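Local coordinates for phosphate transport system protein phoU (Streptococcus pneumoniae, PDB 2I0M) that probably takes part in regulating phosphate uptake, as a homodimeric, all-helical, zinc-binding accessory protein of the phosphate-specific transport system, at residues D89-R92 against M93-M97; C201-L204 against V205-E208; Q157-Y160 against A161-E165; S36-K39 against E40-E43. One frame throughout, in Å; residues are numbered along the deposited sequence.

Interaction 1: D89-R92 against M93-M97; sequences DLER and MGDHM. With ZN (zinc ion), chain D.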
loop_
_atom_site.group_PDB
_atom_site.type_symbol
_atom_site.label_atom_id
_atom_site.label_comp_id
_atom_site.label_asym_id
_atom_site.label_seq_id
_atom_site.Cartn_x
_atom_site.Cartn_y
_atom_site.Cartn_z
ATOM N N ASP A 89 -6.139 -0.633 -5.514
ATOM C CA ASP A 89 -4.837 0.033 -5.541
ATOM C C ASP A 89 -4.975 1.431 -6.169
ATOM O O ASP A 89 -4.298 2.387 -5.778
ATOM C CB ASP A 89 -3.827 -0.796 -6.364
ATOM C CG ASP A 89 -3.332 -2.039 -5.638
ATOM O OD1 ASP A 89 -3.527 -2.169 -4.414
ATOM O OD2 ASP A 89 -2.702 -2.896 -6.287
ATOM N N LEU A 90 -5.874 1.521 -7.145
ATOM C CA LEU A 90 -6.148 2.734 -7.858
ATOM C C LEU A 90 -6.830 3.749 -6.926
ATOM O O LEU A 90 -6.424 4.907 -6.896
ATOM C CB LEU A 90 -7.006 2.404 -9.085
ATOM C CG LEU A 90 -6.713 2.818 -10.526
ATOM C CD1 LEU A 90 -5.240 2.638 -11.005
ATOM C CD2 LEU A 90 -7.678 2.044 -11.417
ATOM N N GLU A 91 -7.822 3.337 -6.133
ATOM C CA GLU A 91 -8.371 4.300 -5.163
ATOM C C GLU A 91 -7.405 4.724 -4.061
ATOM O O GLU A 91 -7.534 5.818 -3.516
ATOM C CB GLU A 91 -9.865 4.072 -4.753
ATOM C CG GLU A 91 -10.309 3.569 -3.401
ATOM C CD GLU A 91 -9.670 4.201 -2.172
ATOM O OE1 GLU A 91 -8.591 3.701 -1.784
ATOM O OE2 GLU A 91 -10.263 5.126 -1.549
ATOM N N ARG A 92 -6.408 3.886 -3.772
ATOM C CA ARG A 92 -5.367 4.277 -2.812
ATOM C C ARG A 92 -4.397 5.260 -3.469
ATOM O O ARG A 92 -3.984 6.237 -2.849
ATOM C CB ARG A 92 -4.686 3.060 -2.192
ATOM C CG ARG A 92 -5.655 2.276 -1.301
ATOM C CD ARG A 92 -5.071 0.995 -0.811
ATOM N NE ARG A 92 -6.048 0.179 -0.092
ATOM C CZ ARG A 92 -5.798 -1.052 0.356
ATOM N NH1 ARG A 92 -4.596 -1.603 0.152
ATOM N NH2 ARG A 92 -6.741 -1.729 1.018
ATOM N N MET A 93 -4.072 5.015 -4.734
ATOM C CA MET A 93 -3.356 6.008 -5.565
ATOM C C MET A 93 -4.054 7.376 -5.523
ATOM O O MET A 93 -3.444 8.377 -5.135
ATOM C CB MET A 93 -3.195 5.486 -6.989
ATOM C CG MET A 93 -2.214 4.289 -7.034
ATOM S SD MET A 93 -2.176 3.356 -8.568
ATOM C CE MET A 93 -1.664 4.675 -9.624
ATOM N N GLY A 94 -5.338 7.392 -5.885
ATOM C CA GLY A 94 -6.232 8.542 -5.691
ATOM C C GLY A 94 -6.157 9.255 -4.342
ATOM O O GLY A 94 -6.031 10.467 -4.298
ATOM N N ASP A 95 -6.241 8.519 -3.238
ATOM C CA ASP A 95 -6.133 9.124 -1.890
ATOM C C ASP A 95 -4.800 9.873 -1.677
ATOM O O ASP A 95 -4.755 10.890 -1.001
ATOM C CB ASP A 95 -6.229 8.055 -0.810
ATOM C CG ASP A 95 -7.593 7.368 -0.743
ATOM O OD1 ASP A 95 -8.659 7.929 -1.133
ATOM O OD2 ASP A 95 -7.580 6.233 -0.222
ATOM N N HIS A 96 -3.722 9.352 -2.251
ATOM C CA HIS A 96 -2.389 9.920 -2.094
ATOM C C HIS A 96 -2.219 11.166 -2.943
ATOM O O HIS A 96 -1.412 12.037 -2.619
ATOM C CB HIS A 96 -1.295 8.886 -2.422
ATOM C CG HIS A 96 -0.970 7.983 -1.275
ATOM N ND1 HIS A 96 -1.316 6.652 -1.257
ATOM C CD2 HIS A 96 -0.380 8.232 -0.087
ATOM C CE1 HIS A 96 -0.941 6.116 -0.107
ATOM N NE2 HIS A 96 -0.371 7.055 0.622
ATOM N N MET A 97 -3.001 11.254 -4.015
ATOM C CA MET A 97 -3.098 12.472 -4.783
ATOM C C MET A 97 -3.951 13.544 -4.057
ATOM O O MET A 97 -3.619 14.734 -4.116
ATOM C CB MET A 97 -3.573 12.173 -6.213
ATOM C CG MET A 97 -2.567 11.298 -7.035
ATOM S SD MET A 97 -0.849 11.933 -7.153
ATOM C CE MET A 97 -0.021 11.248 -5.743
HETATM ZN ZN ZN D . -9.074 5.014 0.391
#

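Interaction 2: C201-L204 against V205-E208; sequences CERL and VYLE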
loop_
_atom_site.group_PDB
_atom_site.type_symbol
_atom_site.label_atom_id
_atom_site.label_comp_id
_atom_site.label_asym_id
_atom_site.label_seq_id
_atom_site.Cartn_x
_atom_site.Cartn_y
_atom_site.Cartn_z
ATOM N N CYS A 201 1.238 -3.822 -11.673
ATOM C CA CYS A 201 2.189 -4.546 -12.517
ATOM C C CYS A 201 2.370 -6.022 -12.149
ATOM O O CYS A 201 2.311 -6.875 -13.015
ATOM C CB CYS A 201 3.535 -3.809 -12.556
ATOM S SG CYS A 201 3.486 -2.218 -13.442
ATOM N N GLU A 202 2.589 -6.316 -10.867
ATOM C CA GLU A 202 2.717 -7.701 -10.377
ATOM C C GLU A 202 1.449 -8.525 -10.602
ATOM O O GLU A 202 1.519 -9.692 -10.953
ATOM C CB GLU A 202 3.068 -7.734 -8.889
ATOM C CG GLU A 202 4.382 -7.052 -8.530
ATOM C CD GLU A 202 4.746 -7.203 -7.055
ATOM O OE1 GLU A 202 5.854 -7.689 -6.766
ATOM O OE2 GLU A 202 3.929 -6.830 -6.184
ATOM N N ARG A 203 0.299 -7.906 -10.382
ATOM C CA ARG A 203 -1.009 -8.499 -10.677
ATOM C C ARG A 203 -1.128 -8.882 -12.154
ATOM O O ARG A 203 -1.732 -9.893 -12.504
ATOM C CB ARG A 203 -2.115 -7.489 -10.321
ATOM C CG ARG A 203 -3.469 -8.089 -10.053
ATOM C CD ARG A 203 -3.619 -8.585 -8.597
ATOM N NE ARG A 203 -3.580 -10.041 -8.540
ATOM C CZ ARG A 203 -3.904 -10.782 -7.487
ATOM N NH1 ARG A 203 -4.322 -10.224 -6.358
ATOM N NH2 ARG A 203 -3.815 -12.102 -7.587
ATOM N N LEU A 204 -0.553 -8.047 -13.011
ATOM C CA LEU A 204 -0.500 -8.311 -14.448
ATOM C C LEU A 204 0.402 -9.521 -14.745
ATOM O O LEU A 204 0.069 -10.351 -15.602
ATOM C CB LEU A 204 -0.016 -7.056 -15.179
ATOM C CG LEU A 204 -0.590 -6.552 -16.511
ATOM C CD1 LEU A 204 -2.028 -7.009 -16.756
ATOM C CD2 LEU A 204 -0.479 -5.004 -16.574
ATOM N N VAL A 205 1.518 -9.651 -14.023
ATOM C CA VAL A 205 2.384 -10.815 -14.266
ATOM C C VAL A 205 1.682 -12.100 -13.809
ATOM O O VAL A 205 1.731 -13.104 -14.510
ATOM C CB VAL A 205 3.884 -10.642 -13.783
ATOM C CG1 VAL A 205 3.960 -10.227 -12.356
ATOM C CG2 VAL A 205 4.699 -11.936 -13.972
ATOM N N TYR A 206 0.993 -12.025 -12.665
ATOM C CA TYR A 206 0.142 -13.094 -12.146
ATOM C C TYR A 206 -0.944 -13.520 -13.136
ATOM O O TYR A 206 -1.318 -14.688 -13.203
ATOM C CB TYR A 206 -0.490 -12.654 -10.817
ATOM C CG TYR A 206 -1.836 -13.268 -10.518
ATOM C CD1 TYR A 206 -1.944 -14.463 -9.790
ATOM C CD2 TYR A 206 -3.004 -12.651 -10.955
ATOM C CE1 TYR A 206 -3.204 -15.028 -9.510
ATOM C CE2 TYR A 206 -4.250 -13.195 -10.694
ATOM C CZ TYR A 206 -4.350 -14.371 -9.967
ATOM O OH TYR A 206 -5.607 -14.886 -9.729
ATOM N N LEU A 207 -1.458 -12.558 -13.890
ATOM C CA LEU A 207 -2.508 -12.827 -14.861
ATOM C C LEU A 207 -1.983 -13.696 -16.026
ATOM O O LEU A 207 -2.620 -14.670 -16.430
ATOM C CB LEU A 207 -3.126 -11.501 -15.328
ATOM C CG LEU A 207 -4.208 -11.444 -16.408
ATOM C CD1 LEU A 207 -5.383 -12.378 -16.112
ATOM C CD2 LEU A 207 -4.671 -10.013 -16.595
ATOM N N GLU A 208 -0.805 -13.373 -16.539
ATOM C CA GLU A 208 -0.220 -14.160 -17.607
ATOM C C GLU A 208 0.382 -15.459 -17.095
ATOM O O GLU A 208 0.326 -16.487 -17.760
ATOM C CB GLU A 208 0.832 -13.356 -18.368
ATOM C CG GLU A 208 1.387 -14.135 -19.574
ATOM C CD GLU A 208 1.800 -13.261 -20.734
ATOM O OE1 GLU A 208 2.221 -12.116 -20.514
ATOM O OE2 GLU A 208 1.710 -13.735 -21.881
#

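Interaction 3: Q157-Y160 against A161-E165; sequences QYYY and ALSKE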
loop_
_atom_site.group_PDB
_atom_site.type_symbol
_atom_site.label_atom_id
_atom_site.label_comp_id
_atom_site.label_asym_id
_atom_site.label_seq_id
_atom_site.Cartn_x
_atom_site.Cartn_y
_atom_site.Cartn_z
ATOM N N GLN A 157 14.857 6.338 -5.171
ATOM C CA GLN A 157 16.060 7.174 -5.164
ATOM C C GLN A 157 15.712 8.655 -5.037
ATOM O O GLN A 157 16.322 9.372 -4.257
ATOM C CB GLN A 157 16.895 6.920 -6.416
ATOM C CG GLN A 157 17.552 5.551 -6.424
ATOM C CD GLN A 157 18.131 5.146 -7.782
ATOM O OE1 GLN A 157 18.462 3.978 -7.989
ATOM N NE2 GLN A 157 18.261 6.103 -8.701
ATOM N N TYR A 158 14.717 9.099 -5.784
ATOM C CA TYR A 158 14.163 10.432 -5.585
ATOM C C TYR A 158 13.662 10.590 -4.156
ATOM O O TYR A 158 13.910 11.610 -3.525
ATOM C CB TYR A 158 13.017 10.728 -6.561
ATOM C CG TYR A 158 13.428 11.012 -7.989
ATOM C CD1 TYR A 158 14.362 11.999 -8.292
ATOM C CD2 TYR A 158 12.843 10.315 -9.045
ATOM C CE1 TYR A 158 14.725 12.269 -9.611
ATOM C CE2 TYR A 158 13.190 10.578 -10.373
ATOM C CZ TYR A 158 14.136 11.554 -10.648
ATOM O OH TYR A 158 14.480 11.803 -11.956
ATOM N N TYR A 159 12.961 9.579 -3.652
ATOM C CA TYR A 159 12.408 9.632 -2.303
ATOM C C TYR A 159 13.476 9.883 -1.226
ATOM O O TYR A 159 13.303 10.758 -0.382
ATOM C CB TYR A 159 11.577 8.375 -1.980
ATOM C CG TYR A 159 11.010 8.390 -0.590
ATOM C CD1 TYR A 159 10.010 9.291 -0.244
ATOM C CD2 TYR A 159 11.480 7.526 0.382
ATOM C CE1 TYR A 159 9.496 9.346 1.039
ATOM C CE2 TYR A 159 10.959 7.557 1.681
ATOM C CZ TYR A 159 9.960 8.478 1.993
ATOM O OH TYR A 159 9.425 8.528 3.264
ATOM N N TYR A 160 14.568 9.128 -1.265
ATOM C CA TYR A 160 15.597 9.252 -0.237
ATOM C C TYR A 160 16.428 10.517 -0.379
ATOM O O TYR A 160 16.648 11.220 0.605
ATOM C CB TYR A 160 16.454 7.979 -0.131
ATOM C CG TYR A 160 15.656 6.786 0.394
ATOM C CD1 TYR A 160 15.290 6.700 1.743
ATOM C CD2 TYR A 160 15.239 5.766 -0.465
ATOM C CE1 TYR A 160 14.549 5.621 2.224
ATOM C CE2 TYR A 160 14.495 4.678 0.005
ATOM C CZ TYR A 160 14.155 4.615 1.347
ATOM O OH TYR A 160 13.415 3.546 1.805
ATOM N N ALA A 161 16.844 10.820 -1.607
ATOM C CA ALA A 161 17.546 12.055 -1.908
ATOM C C ALA A 161 16.755 13.268 -1.445
ATOM O O ALA A 161 17.308 14.173 -0.829
ATOM C CB ALA A 161 17.852 12.155 -3.401
ATOM N N LEU A 162 15.462 13.300 -1.736
ATOM C CA LEU A 162 14.658 14.444 -1.327
ATOM C C LEU A 162 14.405 14.472 0.187
ATOM O O LEU A 162 14.305 15.547 0.769
ATOM C CB LEU A 162 13.365 14.536 -2.138
ATOM C CG LEU A 162 13.534 15.186 -3.522
ATOM C CD1 LEU A 162 12.519 14.679 -4.523
ATOM C CD2 LEU A 162 13.471 16.722 -3.433
ATOM N N SER A 163 14.333 13.299 0.821
ATOM C CA SER A 163 14.185 13.226 2.271
ATOM C C SER A 163 15.430 13.736 2.982
ATOM O O SER A 163 15.330 14.571 3.880
ATOM C CB SER A 163 13.872 11.799 2.720
ATOM O OG SER A 163 12.657 11.363 2.150
ATOM N N LYS A 164 16.595 13.231 2.570
ATOM C CA LYS A 164 17.885 13.673 3.095
ATOM C C LYS A 164 18.040 15.186 2.960
ATOM O O LYS A 164 18.499 15.852 3.891
ATOM C CB LYS A 164 19.034 12.974 2.366
ATOM C CG LYS A 164 19.275 11.534 2.778
ATOM C CD LYS A 164 20.548 10.993 2.125
ATOM C CE LYS A 164 21.056 9.713 2.813
ATOM N NZ LYS A 164 20.224 8.492 2.531
ATOM N N GLU A 165 17.648 15.719 1.801
ATOM C CA GLU A 165 17.750 17.153 1.537
ATOM C C GLU A 165 16.819 17.962 2.437
ATOM O O GLU A 165 17.258 18.916 3.080
ATOM C CB GLU A 165 17.472 17.456 0.061
ATOM C CG GLU A 165 17.348 18.938 -0.286
ATOM C CD GLU A 165 16.648 19.166 -1.623
ATOM O OE1 GLU A 165 16.295 18.169 -2.297
ATOM O OE2 GLU A 165 16.452 20.339 -2.005
#

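Interaction 4: S36-K39 against E40-E43; sequences SKDK and EMAE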
loop_
_atom_site.group_PDB
_atom_site.type_symbol
_atom_site.label_atom_id
_atom_site.label_comp_id
_atom_site.label_asym_id
_atom_site.label_seq_id
_atom_site.Cartn_x
_atom_site.Cartn_y
_atom_site.Cartn_z
ATOM N N SER A 36 1.884 25.317 -9.185
ATOM C CA SER A 36 1.318 26.652 -9.277
ATOM C C SER A 36 0.767 27.175 -7.952
ATOM O O SER A 36 0.226 28.279 -7.906
ATOM C CB SER A 36 0.243 26.706 -10.371
ATOM O OG SER A 36 -0.868 25.894 -10.057
ATOM N N LYS A 37 0.907 26.392 -6.882
ATOM C CA LYS A 37 0.392 26.772 -5.552
ATOM C C LYS A 37 -1.092 27.162 -5.586
ATOM O O LYS A 37 -1.515 28.118 -4.928
ATOM C CB LYS A 37 1.240 27.900 -4.929
ATOM C CG LYS A 37 2.342 27.422 -3.983
ATOM C CD LYS A 37 3.560 26.921 -4.737
ATOM C CE LYS A 37 4.256 25.805 -3.980
ATOM N NZ LYS A 37 5.364 25.220 -4.785
ATOM N N ASP A 38 -1.870 26.410 -6.362
ATOM C CA ASP A 38 -3.287 26.686 -6.565
ATOM C C ASP A 38 -4.122 25.985 -5.488
ATOM O O ASP A 38 -4.566 24.838 -5.659
ATOM C CB ASP A 38 -3.692 26.237 -7.970
ATOM C CG ASP A 38 -5.123 26.602 -8.332
ATOM O OD1 ASP A 38 -5.440 26.538 -9.539
ATOM O OD2 ASP A 38 -5.937 26.934 -7.438
ATOM N N LYS A 39 -4.331 26.691 -4.379
ATOM C CA LYS A 39 -5.051 26.148 -3.230
ATOM C C LYS A 39 -6.524 25.846 -3.521
ATOM O O LYS A 39 -7.136 25.008 -2.859
ATOM C CB LYS A 39 -4.909 27.073 -2.022
ATOM C CG LYS A 39 -3.488 27.119 -1.474
ATOM C CD LYS A 39 -3.406 27.852 -0.136
ATOM C CE LYS A 39 -1.947 28.095 0.239
ATOM N NZ LYS A 39 -1.723 28.113 1.711
ATOM N N GLU A 40 -7.075 26.517 -4.524
ATOM C CA GLU A 40 -8.453 26.291 -4.941
ATOM C C GLU A 40 -8.585 24.981 -5.716
ATOM O O GLU A 40 -9.525 24.223 -5.492
ATOM C CB GLU A 40 -8.974 27.488 -5.744
ATOM C CG GLU A 40 -8.779 28.807 -5.011
ATOM C CD GLU A 40 -9.575 29.940 -5.610
ATOM O OE1 GLU A 40 -10.199 30.710 -4.836
ATOM O OE2 GLU A 40 -9.578 30.063 -6.856
ATOM N N MET A 41 -7.630 24.712 -6.606
ATOM C CA MET A 41 -7.586 23.452 -7.356
ATOM C C MET A 41 -7.347 22.275 -6.420
ATOM O O MET A 41 -7.892 21.194 -6.633
ATOM C CB MET A 41 -6.497 23.498 -8.432
ATOM C CG MET A 41 -6.556 22.391 -9.490
ATOM S SD MET A 41 -5.019 22.367 -10.453
ATOM C CE MET A 41 -5.522 21.494 -11.925
ATOM N N ALA A 42 -6.534 22.493 -5.388
ATOM C CA ALA A 42 -6.318 21.491 -4.354
ATOM C C ALA A 42 -7.636 21.091 -3.692
ATOM O O ALA A 42 -7.881 19.900 -3.475
ATOM C CB ALA A 42 -5.317 21.983 -3.317
ATOM N N GLU A 43 -8.476 22.086 -3.393
ATOM C CA GLU A 43 -9.763 21.859 -2.725
ATOM C C GLU A 43 -10.747 21.045 -3.560
ATOM O O GLU A 43 -11.479 20.222 -3.027
ATOM C CB GLU A 43 -10.422 23.189 -2.314
ATOM C CG GLU A 43 -10.485 23.423 -0.815
ATOM C CD GLU A 43 -11.827 24.006 -0.365
ATOM O OE1 GLU A 43 -12.879 23.564 -0.885
ATOM O OE2 GLU A 43 -11.837 24.895 0.519
#

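Interaction 1: D89-R92 against M93-M97
E91 and D95, one helical turn apart in helix 74-105, grip one zinc ion from neighbouring positions. E91 chelates with both oxygens, unevenly, OE2 at 2.3 Å and OE1 at 2.6 Å from the zinc, whereas D95 binds through one, OD2 lying 2.0 Å from the metal. The E91 chain folds at chi2 (46°), turning its carboxylate toward D95, and the two carboxylate planes stand 71° apart. D214 of the second subunit adds an oxygen, and the metal thereby bridges the dimer. This is the E-x-x-x-D pattern known from PhoU proteins.

Backbone bonds of the alpha-helix hold the spacing, D95 N giving its hydrogen to E91 O at 3.0 Å. R92 O accepts from H96 N and, weakly, from H96 ND1 at 3.1 Å, which ties the imidazole back to the turn before it.

Within this stretch apolar packing is slight: the L90 methyl CD1 comes within 4.0 Å of M93 SD, L90 also packing on F16 and M93 on I197. R92, stretched out from CG to NE, carries its guanidinium away to a salt bridge with D89 of the second subunit, and D89 is matched by R92 there.

With E91 OE1 and D95 OD2 3.1 Å apart, two negative groups are crowded together, a cost that the zinc between them probably offsets; its presence would favour both carboxylates being ionised.

Interaction 2: C201-L204 against V205-E208
C201 meets the second segment through its backbone, its carbonyl O accepting from V205 N at 3.1 Å, the first of the i to i+4 bonds between these two segments, which make up the last two turns or so of helix 177-209. E202 offers its carbonyl to Y206 N in the same way, though that oxygen is less surely placed, while its carboxylate leads off to the backbone N of L215 and to N199, within about 4 Å of a bound zinc ion.

R203 makes the main side-chain contact. Its chain leaves with CG opposite the backbone N (chi1 -157°), then bends at chi2 and chi3, which swings the guanidinium forward along the helix, toward its C-terminal end, to Y206. NH2 sits over the centre of the phenol ring, 3.2 Å above its plane, and CZ lies 4.2 Å from the ring centroid, a cation-pi pair. The planes are 75° apart, so the guanidinium stands nearly upright on the ring face instead of stacking flat. NH1 is taken by a salt bridge to E60 of the second subunit, which helps fix the orientation of the group.

L204 faces another side of the helix, where its CD1 touches CD2 of L207 at 4.0 Å. Its carbonyl O is bonded to E208 N at 3.3 Å.

The helix is wedged between several partners. R203 rests on S82, S85 and S86 of helix 74-105, and Y206 on S82, whereas C201 and L204 pack against helices 142-150 and 117-136, at A145 and L133.

Interaction 3: Q157-Y160 against A161-E165
Regular alpha-helical i to i+4 bonds join Q157-Y160 to A161-E165 in helix 152-168 of the all-helical PhoU fold, the shortest being K164 N to Y160 O at 2.8 Å. The side chain of S163 folds back on the same pattern. With OG placed beside its own backbone N (chi1 -61°), it donates to Y159 O at 2.7 Å, while S163 N reaches that oxygen at 3.0 Å from the other face of the carbonyl plane. Y159 O is thus held by two donors, and the serine hydroxyl is satisfied within its own helix.

Y159 CD2 lies 3.9 Å above the centre of the Y160 ring. Beyond the helix, Y159 packs on I187 and on E191, one of the zinc ligands, while its phenol OH bonds to Y159 OH of the second subunit, placing this pair at the dimer interface.

On another side, L162 sits close to Y158, with CD1 4.5 Å from Y158 CB, and both contact M122 of helix 117-136. S163 OG stands 3.8 Å above the centre of the Y159 ring.

Interaction 4: S36-K39 against E40-E43
D38 brings its carboxylate over the first turn of helix 39-66 because CG lies opposite the backbone N (chi1 -175°), which makes it an Asp N-cap. OD2 accepts from M41 N at 2.9 Å in a fairly straight bond (163° at the hydrogen) and weakly from E40 N at 3.2 Å. The M41 N-H arrives from above the carboxylate plane rather than within it, 66° out. Two amides of the first turn, which lack the i-4 helical carbonyl, thereby gain a partner, and the negative group probably also suits the positive end of the helix dipole.

M41 meets the cap side chain through CB, 3.4 Å from D38 CG, its extended chain crossing D38 at about a right angle and leading away to K29, L32 and A33 of helix 5-35, the helix that precedes this connection. A42 faces A101 and L105 of helix 74-105. The ammonium of K39 reaches away to the carbonyl of L107.

Helical bonding then takes over: E43 N reaches K39 O at 3.3 Å, and A42 N lies in the carbonyl plane of D38 O, at 3.1 Å.

In the fold
Along the chain, interaction 4 comes first, at the turn into helix 39-66, followed by interaction 1 within helix 74-105, interaction 3 in helix 152-168 and interaction 2 near the end of helix 177-209. Interaction 1 lies close to the middle of the chain, its centre about 19 Å from those of interactions 2 and 4, which are 36 Å apart on opposite sides of the chain's centre. None touches another. Helix 74-105 links three of them, since side chains of interactions 2 and 4 pack against it. Interactions 1, 2 and 3 all meet the second subunit, so zinc, salt bridges and a tyrosine pair spread the dimer contact along the bundle.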